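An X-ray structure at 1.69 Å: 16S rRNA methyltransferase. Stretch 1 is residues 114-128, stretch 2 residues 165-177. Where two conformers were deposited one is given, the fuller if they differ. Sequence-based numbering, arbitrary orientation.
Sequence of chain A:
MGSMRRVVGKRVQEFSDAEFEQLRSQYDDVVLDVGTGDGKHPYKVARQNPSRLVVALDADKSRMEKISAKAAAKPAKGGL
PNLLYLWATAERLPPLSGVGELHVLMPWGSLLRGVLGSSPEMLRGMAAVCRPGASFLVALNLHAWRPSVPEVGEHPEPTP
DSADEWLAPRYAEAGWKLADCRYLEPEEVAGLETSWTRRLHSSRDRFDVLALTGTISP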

ATOM      1  N   GLY A 114       1.836  -6.006 -11.106  1.00 12.86           N
ATOM      2  CA  GLY A 114       2.599  -4.774 -11.209  1.00 13.81           C
ATOM      3  C   GLY A 114       3.846  -4.750 -10.338  1.00 14.71           C
ATOM      4  O   GLY A 114       4.922  -4.337 -10.790  1.00 13.23           O
ATOM      5  N   VAL A 115       3.717  -5.185  -9.086  1.00 11.40           N
ATOM      6  CA  VAL A 115       4.861  -5.136  -8.179  1.00 11.18           C
ATOM      7  C   VAL A 115       5.877  -6.252  -8.395  1.00 11.73           C
ATOM      8  O   VAL A 115       6.925  -6.260  -7.751  1.00 17.98           O
ATOM      9  N   LEU A 116       5.587  -7.172  -9.315  1.00 12.92           N
ATOM     10  CA  LEU A 116       6.598  -8.139  -9.752  1.00 14.75           C
ATOM     11  C   LEU A 116       7.479  -7.540 -10.847  1.00 14.53           C
ATOM     12  O   LEU A 116       8.567  -8.045 -11.134  1.00 17.00           O
ATOM     13  N   GLY A 117       6.995  -6.466 -11.455  1.00 14.64           N
ATOM     14  CA  GLY A 117       7.809  -5.659 -12.347  1.00 18.04           C
ATOM     15  C   GLY A 117       8.241  -6.277 -13.663  1.00 20.06           C
ATOM     16  O   GLY A 117       9.270  -5.876 -14.213  1.00 21.19           O
ATOM     17  N   SER A 118       7.472  -7.231 -14.182  1.00 19.52           N
ATOM     18  CA  SER A 118       7.781  -7.790 -15.499  1.00 23.44           C
ATOM     19  C   SER A 118       7.648  -6.679 -16.532  1.00 27.35           C
ATOM     20  O   SER A 118       8.393  -6.622 -17.511  1.00 28.57           O
ATOM     21  N   SER A 119       6.686  -5.796 -16.291  1.00 22.98           N
ATOM     22  CA  SER A 119       6.593  -4.522 -16.984  1.00 23.21           C
ATOM     23  C   SER A 119       6.767  -3.442 -15.925  1.00 25.36           C
ATOM     24  O   SER A 119       6.305  -3.604 -14.793  1.00 20.00           O
ATOM     25  N   PRO A 120       7.451  -2.344 -16.272  1.00 19.82           N
ATOM     26  CA  PRO A 120       7.721  -1.308 -15.267  1.00 15.03           C
ATOM     27  C   PRO A 120       6.629  -0.245 -15.112  1.00 19.29           C
ATOM     28  O   PRO A 120       6.766   0.611 -14.233  1.00 16.47           O
ATOM     29  N   GLU A 121       5.568  -0.294 -15.918  1.00 17.43           N
ATOM     30  CA  GLU A 121       4.600   0.800 -15.957  0.63 18.38           C
ATOM     31  C   GLU A 121       3.913   1.078 -14.624  1.00 13.48           C
ATOM     32  O   GLU A 121       3.794   2.226 -14.212  1.00 14.22           O
ATOM     33  N   MET A 122       3.451   0.037 -13.948  1.00 13.63           N
ATOM     34  CA  MET A 122       2.752   0.298 -12.695  1.00 12.55           C
ATOM     35  C   MET A 122       3.693   0.830 -11.620  1.00 11.48           C
ATOM     36  O   MET A 122       3.341   1.756 -10.892  1.00 13.03           O
ATOM     37  N   LEU A 123       4.874   0.232 -11.502  1.00 10.05           N
ATOM     38  CA  LEU A 123       5.866   0.719 -10.534  1.00 11.02           C
ATOM     39  C   LEU A 123       6.217   2.179 -10.812  1.00 12.11           C
ATOM     40  O   LEU A 123       6.354   2.992  -9.895  1.00 10.51           O
ATOM     41  N   ARG A 124       6.350   2.516 -12.089  1.00 12.19           N
ATOM     42  CA  ARG A 124       6.644   3.900 -12.459  1.00 12.71           C
ATOM     43  C   ARG A 124       5.510   4.846 -12.102  1.00 12.18           C
ATOM     44  O   ARG A 124       5.753   5.989 -11.711  1.00 12.15           O
ATOM     45  N   GLY A 125       4.273   4.378 -12.245  1.00 11.13           N
ATOM     46  CA  GLY A 125       3.122   5.202 -11.917  1.00 14.36           C
ATOM     47  C   GLY A 125       3.055   5.480 -10.425  1.00 11.94           C
ATOM     48  O   GLY A 125       2.673   6.573 -10.002  1.00 12.54           O
ATOM     49  N   MET A 126       3.416   4.480  -9.622  1.00 12.47           N
ATOM     50  CA  MET A 126       3.424   4.653  -8.179  1.00  9.51           C
ATOM     51  C   MET A 126       4.585   5.553  -7.771  1.00 13.19           C
ATOM     52  O   MET A 126       4.433   6.413  -6.901  1.00 12.52           O
ATOM     53  N   ALA A 127       5.733   5.372  -8.415  1.00 10.91           N
ATOM     54  CA  ALA A 127       6.879   6.223  -8.125  1.00 10.95           C
ATOM     55  C   ALA A 127       6.548   7.677  -8.461  1.00 13.56           C
ATOM     56  O   ALA A 127       7.049   8.594  -7.823  1.00 12.23           O
ATOM     57  N   ALA A 128       5.692   7.884  -9.461  1.00 11.80           N
ATOM     58  CA  ALA A 128       5.346   9.239  -9.894  1.00 12.84           C
ATOM     59  C   ALA A 128       4.772  10.110  -8.777  1.00 14.40           C
ATOM     60  O   ALA A 128       5.018  11.322  -8.735  1.00 15.18           O
ATOM     61  N   GLU A 165      18.145 -10.999  -6.528  1.00 41.29           N
ATOM     62  CA  GLU A 165      18.684 -11.408  -7.824  1.00 46.27           C
ATOM     63  C   GLU A 165      17.896 -10.875  -9.019  1.00 38.95           C
ATOM     64  O   GLU A 165      18.457 -10.175  -9.864  1.00 41.02           O
ATOM     65  N   TRP A 166      16.607 -11.209  -9.096  1.00 31.89           N
ATOM     66  CA  TRP A 166      15.803 -10.842 -10.265  1.00 30.02           C
ATOM     67  C   TRP A 166      14.770  -9.728 -10.052  1.00 30.74           C
ATOM     68  O   TRP A 166      14.297  -9.139 -11.023  1.00 32.47           O
ATOM     69  N   LEU A 167      14.415  -9.440  -8.802  1.00 24.41           N
ATOM     70  CA  LEU A 167      13.482  -8.338  -8.534  1.00 19.72           C
ATOM     71  C   LEU A 167      14.198  -6.996  -8.480  1.00 20.21           C
ATOM     72  O   LEU A 167      13.699  -6.003  -9.001  1.00 20.04           O
ATOM     73  N   ALA A 168      15.367  -6.956  -7.848  1.00 17.83           N
ATOM     74  CA  ALA A 168      16.090  -5.692  -7.727  1.00 21.63           C
ATOM     75  C   ALA A 168      16.311  -5.002  -9.079  1.00 23.65           C
ATOM     76  O   ALA A 168      16.045  -3.808  -9.212  1.00 20.23           O
ATOM     77  N   PRO A 169      16.803  -5.749 -10.083  1.00 26.71           N
ATOM     78  CA  PRO A 169      17.060  -5.145 -11.396  1.00 28.99           C
ATOM     79  C   PRO A 169      15.792  -4.568 -11.999  1.00 23.48           C
ATOM     80  O   PRO A 169      15.826  -3.475 -12.565  1.00 22.15           O
ATOM     81  N   ARG A 170      14.686  -5.297 -11.881  1.00 21.17           N
ATOM     82  CA  ARG A 170      13.406  -4.830 -12.396  1.00 16.54           C
ATOM     83  C   ARG A 170      12.939  -3.579 -11.674  1.00 17.69           C
ATOM     84  O   ARG A 170      12.394  -2.664 -12.289  1.00 20.48           O
ATOM     85  N   TYR A 171      13.128  -3.549 -10.359  1.00 16.32           N
ATOM     86  CA  TYR A 171      12.727  -2.382  -9.587  1.00 18.10           C
ATOM     87  C   TYR A 171      13.552  -1.167 -10.008  1.00 21.21           C
ATOM     88  O   TYR A 171      13.006  -0.076 -10.187  1.00 20.79           O
ATOM     89  N   ALA A 172      14.859  -1.368 -10.187  1.00 17.10           N
ATOM     90  CA  ALA A 172      15.746  -0.277 -10.589  1.00 17.88           C
ATOM     91  C   ALA A 172      15.334   0.324 -11.930  1.00 21.73           C
ATOM     92  O   ALA A 172      15.370   1.539 -12.099  1.00 23.97           O
ATOM     93  N   GLU A 173      14.945  -0.528 -12.875  1.00 26.84           N
ATOM     94  CA  GLU A 173      14.485  -0.070 -14.186  1.00 26.48           C
ATOM     95  C   GLU A 173      13.297   0.877 -14.043  1.00 23.82           C
ATOM     96  O   GLU A 173      13.098   1.772 -14.870  1.00 26.05           O
ATOM     97  N   ALA A 174      12.511   0.675 -12.992  1.00 18.37           N
ATOM     98  CA  ALA A 174      11.293   1.447 -12.782  1.00 18.93           C
ATOM     99  C   ALA A 174      11.508   2.579 -11.784  1.00 17.10           C
ATOM    100  O   ALA A 174      10.571   3.286 -11.435  1.00 16.49           O
ATOM    101  N   GLY A 175      12.744   2.738 -11.321  1.00 17.19           N
ATOM    102  CA  GLY A 175      13.073   3.810 -10.399  1.00 17.63           C
ATOM    103  C   GLY A 175      12.856   3.502  -8.926  1.00 18.74           C
ATOM    104  O   GLY A 175      12.699   4.420  -8.125  1.00 19.15           O
ATOM    105  N   TRP A 176      12.825   2.220  -8.570  1.00 15.60           N
ATOM    106  CA  TRP A 176      12.774   1.812  -7.166  1.00 15.66           C
ATOM    107  C   TRP A 176      14.087   1.164  -6.758  1.00 14.30           C
ATOM    108  O   TRP A 176      14.544   0.226  -7.403  1.00 19.79           O
ATOM    109  N   LYS A 177      14.685   1.665  -5.683  1.00 13.54           N
ATOM    110  CA  LYS A 177      15.909   1.073  -5.151  0.63 17.53           C
ATOM    111  C   LYS A 177      15.549   0.040  -4.099  1.00 17.50           C
ATOM    112  O   LYS A 177      15.156   0.389  -2.985  1.00 15.30           O
TER

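L123 forms the apolar centre. Its CA-to-CB bond points toward stretch 2, and the m,t rotamer (chi1 -72°, chi2 166°) brings its methyls against two aromatic rings, with CD2 over a face of both and CD1 making the off-centre CH-pi contact with Y171. L123 CD2 lies 3.6 Å from the centroid of the W176 six-membered ring and 15° off the normal, a CH-pi contact over the face; L123 CD1 is 4.3 Å from the Y171 ring centroid at 28°, hence off-centre. Closer to the backbone of L123, its CB meets A174 CB at 3.6 Å, and P120 CB reaches the same methyl, A174 CB, at 3.9 Å.

W176 (chi1 -64°, m; chi2 40°) also points toward its partner. M126 CB sits near its ring plane, 3.9 Å from W176 CZ2, while A127 CB is 3.6 Å from W176 NE1. The indole is anchored by a hydrogen bond from W176 NE1 to L123 O (2.9 Å, 150°), so L123 serves this ring through both side chain and backbone. L123 O also accepts the helical bond from A127 N at 2.9 Å.

Further out, the carbonyls at the end of the first helical segment take side-chain donors. Y171 (chi1 -89°, m) starts sideways, but its hydroxyl comes nearer and donates from OH to V115 O at 2.7 Å. R170, extended as m,t,t, donates from NH1 to L116 O (2.9 Å, 160°), with that oxygen near the guanidinium plane; S118 CA lies over one face. G117 has positive phi, and an ideal CB there would lie only 3.4 Å from R170 CB and be crowded by L123 CD1. Water 1 bridges the backbones, donating to G117 O (3.0 Å) and R170 O (2.8 Å).

At the exposed margin, R124 (m,t,t) packs CG 4.0 Å from A174 CB and donates from NH2 to E173 O (3.0 Å, 158°).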

ATOM      1  CB  VAL A 115       4.465  -5.017  -6.689  1.00 13.44           C
ATOM      2  CG1 VAL A 115       3.677  -3.733  -6.469  1.00 14.00           C
ATOM      3  CG2 VAL A 115       3.695  -6.246  -6.213  1.00 13.11           C
ATOM      4  CB  LEU A 116       5.959  -9.447 -10.224  1.00 15.06           C
ATOM      5  CG  LEU A 116       5.245 -10.205  -9.098  1.00 17.33           C
ATOM      6  CD1 LEU A 116       4.585 -11.480  -9.606  1.00 20.39           C
ATOM      7  CD2 LEU A 116       6.202 -10.505  -7.960  1.00 16.62           C
ATOM      8  CB  SER A 118       6.871  -8.974 -15.831  1.00 29.29           C
ATOM      9  OG  SER A 118       5.503  -8.635 -15.681  1.00 32.93           O
ATOM     10  CB  SER A 119       5.230  -4.385 -17.660  1.00 26.80           C
ATOM     11  OG  SER A 119       5.014  -3.060 -18.110  1.00 35.03           O
ATOM     12  CB  PRO A 120       8.992  -0.643 -15.809  1.00 20.46           C
ATOM     13  CG  PRO A 120       8.853  -0.774 -17.289  1.00 26.97           C
ATOM     14  CD  PRO A 120       8.227  -2.134 -17.506  1.00 22.23           C
ATOM     15  CB  GLU A 121       3.558   0.579 -17.055  0.63 23.50           C
ATOM     16  CG  GLU A 121       4.102   0.793 -18.456  0.63 31.16           C
ATOM     17  CD  GLU A 121       3.992  -0.444 -19.324  0.63 41.43           C
ATOM     18  OE1 GLU A 121       3.296  -1.397 -18.916  0.63 47.32           O
ATOM     19  OE2 GLU A 121       4.601  -0.463 -20.414  0.63 43.28           O
ATOM     20  CB  MET A 122       2.007  -0.922 -12.178  1.00 10.40           C
ATOM     21  CG  MET A 122       1.084  -0.548 -11.019  1.00 15.82           C
ATOM     22  SD  MET A 122       0.084  -1.921 -10.456  1.00 19.67           S
ATOM     23  CE  MET A 122      -1.150  -1.988 -11.731  1.00 13.93           C
ATOM     24  CB  LEU A 123       7.128  -0.150 -10.552  1.00 12.01           C
ATOM     25  CG  LEU A 123       6.958  -1.538  -9.934  1.00 12.45           C
ATOM     26  CD1 LEU A 123       8.136  -2.454 -10.283  1.00 14.04           C
ATOM     27  CD2 LEU A 123       6.816  -1.383  -8.426  1.00 10.77           C
ATOM     28  CB  ARG A 124       6.969   4.005 -13.952  1.00 11.80           C
ATOM     29  CG  ARG A 124       8.331   3.434 -14.299  1.00 12.62           C
ATOM     30  CD  ARG A 124       8.684   3.668 -15.768  1.00 20.99           C
ATOM     31  NE  ARG A 124      10.005   3.134 -16.089  1.00 18.87           N
ATOM     32  CZ  ARG A 124      10.347   2.627 -17.268  1.00 26.26           C
ATOM     33  NH1 ARG A 124       9.469   2.597 -18.262  1.00 25.78           N
ATOM     34  NH2 ARG A 124      11.575   2.160 -17.458  1.00 31.31           N
ATOM     35  CB  MET A 126       3.475   3.298  -7.466  1.00  7.04           C
ATOM     36  CG  MET A 126       2.108   2.604  -7.456  1.00 10.49           C
ATOM     37  SD  MET A 126       2.066   1.115  -6.425  1.00 16.55           S
ATOM     38  CE  MET A 126       3.077   0.031  -7.433  1.00 13.25           C
ATOM     39  CB  ALA A 127       8.123   5.759  -8.890  1.00 10.27           C
ATOM     40  CB  ALA A 128       4.356   9.190 -11.059  1.00 12.71           C
ATOM     41  CB  GLU A 165      18.783 -12.933  -7.911  1.00 59.15           C
ATOM     42  CG  GLU A 165      19.760 -13.559  -6.925  1.00 71.81           C
ATOM     43  CD  GLU A 165      19.709 -15.079  -6.934  1.00 78.52           C
ATOM     44  OE1 GLU A 165      18.979 -15.649  -7.775  1.00 80.02           O
ATOM     45  OE2 GLU A 165      20.395 -15.704  -6.097  1.00 79.44           O
ATOM     46  CB  TRP A 166      15.161 -12.071 -10.942  1.00 35.86           C
ATOM     47  CG  TRP A 166      14.155 -12.876 -10.127  1.00 41.27           C
ATOM     48  CD1 TRP A 166      14.402 -14.021  -9.421  1.00 41.17           C
ATOM     49  CD2 TRP A 166      12.747 -12.618  -9.986  1.00 40.39           C
ATOM     50  NE1 TRP A 166      13.244 -14.480  -8.836  1.00 41.52           N
ATOM     51  CE2 TRP A 166      12.216 -13.636  -9.164  1.00 41.02           C
ATOM     52  CE3 TRP A 166      11.889 -11.620 -10.460  1.00 42.71           C
ATOM     53  CZ2 TRP A 166      10.865 -13.685  -8.810  1.00 36.63           C
ATOM     54  CZ3 TRP A 166      10.547 -11.671 -10.106  1.00 40.64           C
ATOM     55  CH2 TRP A 166      10.050 -12.698  -9.289  1.00 34.69           C
ATOM     56  CB  LEU A 167      12.691  -8.565  -7.244  1.00 21.75           C
ATOM     57  CG  LEU A 167      11.449  -9.446  -7.387  1.00 30.66           C
ATOM     58  CD1 LEU A 167      10.787  -9.673  -6.039  1.00 34.57           C
ATOM     59  CD2 LEU A 167      10.472  -8.812  -8.368  1.00 31.16           C
ATOM     60  CB  ALA A 168      17.414  -5.882  -6.985  1.00 24.31           C
ATOM     61  CB  PRO A 169      17.542  -6.327 -12.239  1.00 32.34           C
ATOM     62  CG  PRO A 169      18.100  -7.280 -11.264  1.00 34.54           C
ATOM     63  CD  PRO A 169      17.266  -7.148 -10.025  1.00 25.22           C
ATOM     64  CB  ARG A 170      12.333  -5.908 -12.238  1.00 19.83           C
ATOM     65  CG  ARG A 170      12.560  -7.152 -13.063  1.00 24.80           C
ATOM     66  CD  ARG A 170      11.447  -8.147 -12.815  1.00 32.11           C
ATOM     67  NE  ARG A 170      11.430  -9.207 -13.817  1.00 33.59           N
ATOM     68  CZ  ARG A 170      10.440 -10.079 -13.956  1.00 32.72           C
ATOM     69  NH1 ARG A 170       9.380 -10.019 -13.156  1.00 23.87           N
ATOM     70  NH2 ARG A 170      10.511 -11.012 -14.896  1.00 28.62           N
ATOM     71  CB  TYR A 171      12.847  -2.658  -8.083  1.00 15.00           C
ATOM     72  CG  TYR A 171      11.592  -3.249  -7.479  1.00 16.24           C
ATOM     73  CD1 TYR A 171      10.891  -4.253  -8.132  1.00 15.01           C
ATOM     74  CD2 TYR A 171      11.105  -2.795  -6.262  1.00 16.87           C
ATOM     75  CE1 TYR A 171       9.736  -4.794  -7.589  1.00 14.63           C
ATOM     76  CE2 TYR A 171       9.955  -3.332  -5.705  1.00 11.75           C
ATOM     77  CZ  TYR A 171       9.278  -4.334  -6.372  1.00 11.01           C
ATOM     78  OH  TYR A 171       8.129  -4.852  -5.822  1.00 14.24           O
ATOM     79  CB  ALA A 172      17.200  -0.747 -10.649  1.00 19.19           C
ATOM     80  CB  GLU A 173      14.066  -1.257 -15.053  1.00 30.75           C
ATOM     81  CG  GLU A 173      15.130  -2.327 -15.232  1.00 48.72           C
ATOM     82  CD  GLU A 173      14.583  -3.583 -15.891  1.00 58.74           C
ATOM     83  OE1 GLU A 173      15.311  -4.598 -15.940  0.49 59.36           O
ATOM     84  OE2 GLU A 173      13.423  -3.554 -16.359  0.53 60.22           O
ATOM     85  CB  ALA A 174      10.159   0.539 -12.314  1.00 15.44           C
ATOM     86  CB  TRP A 176      11.664   0.793  -6.910  1.00 11.79           C
ATOM     87  CG  TRP A 176      10.257   1.281  -7.138  1.00 10.55           C
ATOM     88  CD1 TRP A 176       9.806   2.087  -8.150  1.00 13.25           C
ATOM     89  CD2 TRP A 176       9.117   0.966  -6.332  1.00 11.69           C
ATOM     90  NE1 TRP A 176       8.442   2.289  -8.017  1.00 12.86           N
ATOM     91  CE2 TRP A 176       7.998   1.612  -6.906  1.00 11.55           C
ATOM     92  CE3 TRP A 176       8.928   0.188  -5.181  1.00 12.98           C
ATOM     93  CZ2 TRP A 176       6.721   1.511  -6.368  1.00 11.11           C
ATOM     94  CZ3 TRP A 176       7.651   0.089  -4.644  1.00 13.63           C
ATOM     95  CH2 TRP A 176       6.566   0.749  -5.236  1.00 12.96           C
ATOM     96  CB  LYS A 177      16.818   2.144  -4.550  0.63 19.40           C
ATOM     97  CG  LYS A 177      18.009   1.585  -3.780  0.63 26.33           C
ATOM     98  CD  LYS A 177      18.780   0.567  -4.606  0.63 29.23           C
ATOM     99  CE  LYS A 177      19.954  -0.009  -3.824  0.63 32.01           C
ATOM    100  NZ  LYS A 177      20.884   1.049  -3.354  0.63 32.96           N
TER
HETATM  101  O   HOH W   1      10.570  -3.222 -14.355  1.00 28.30           O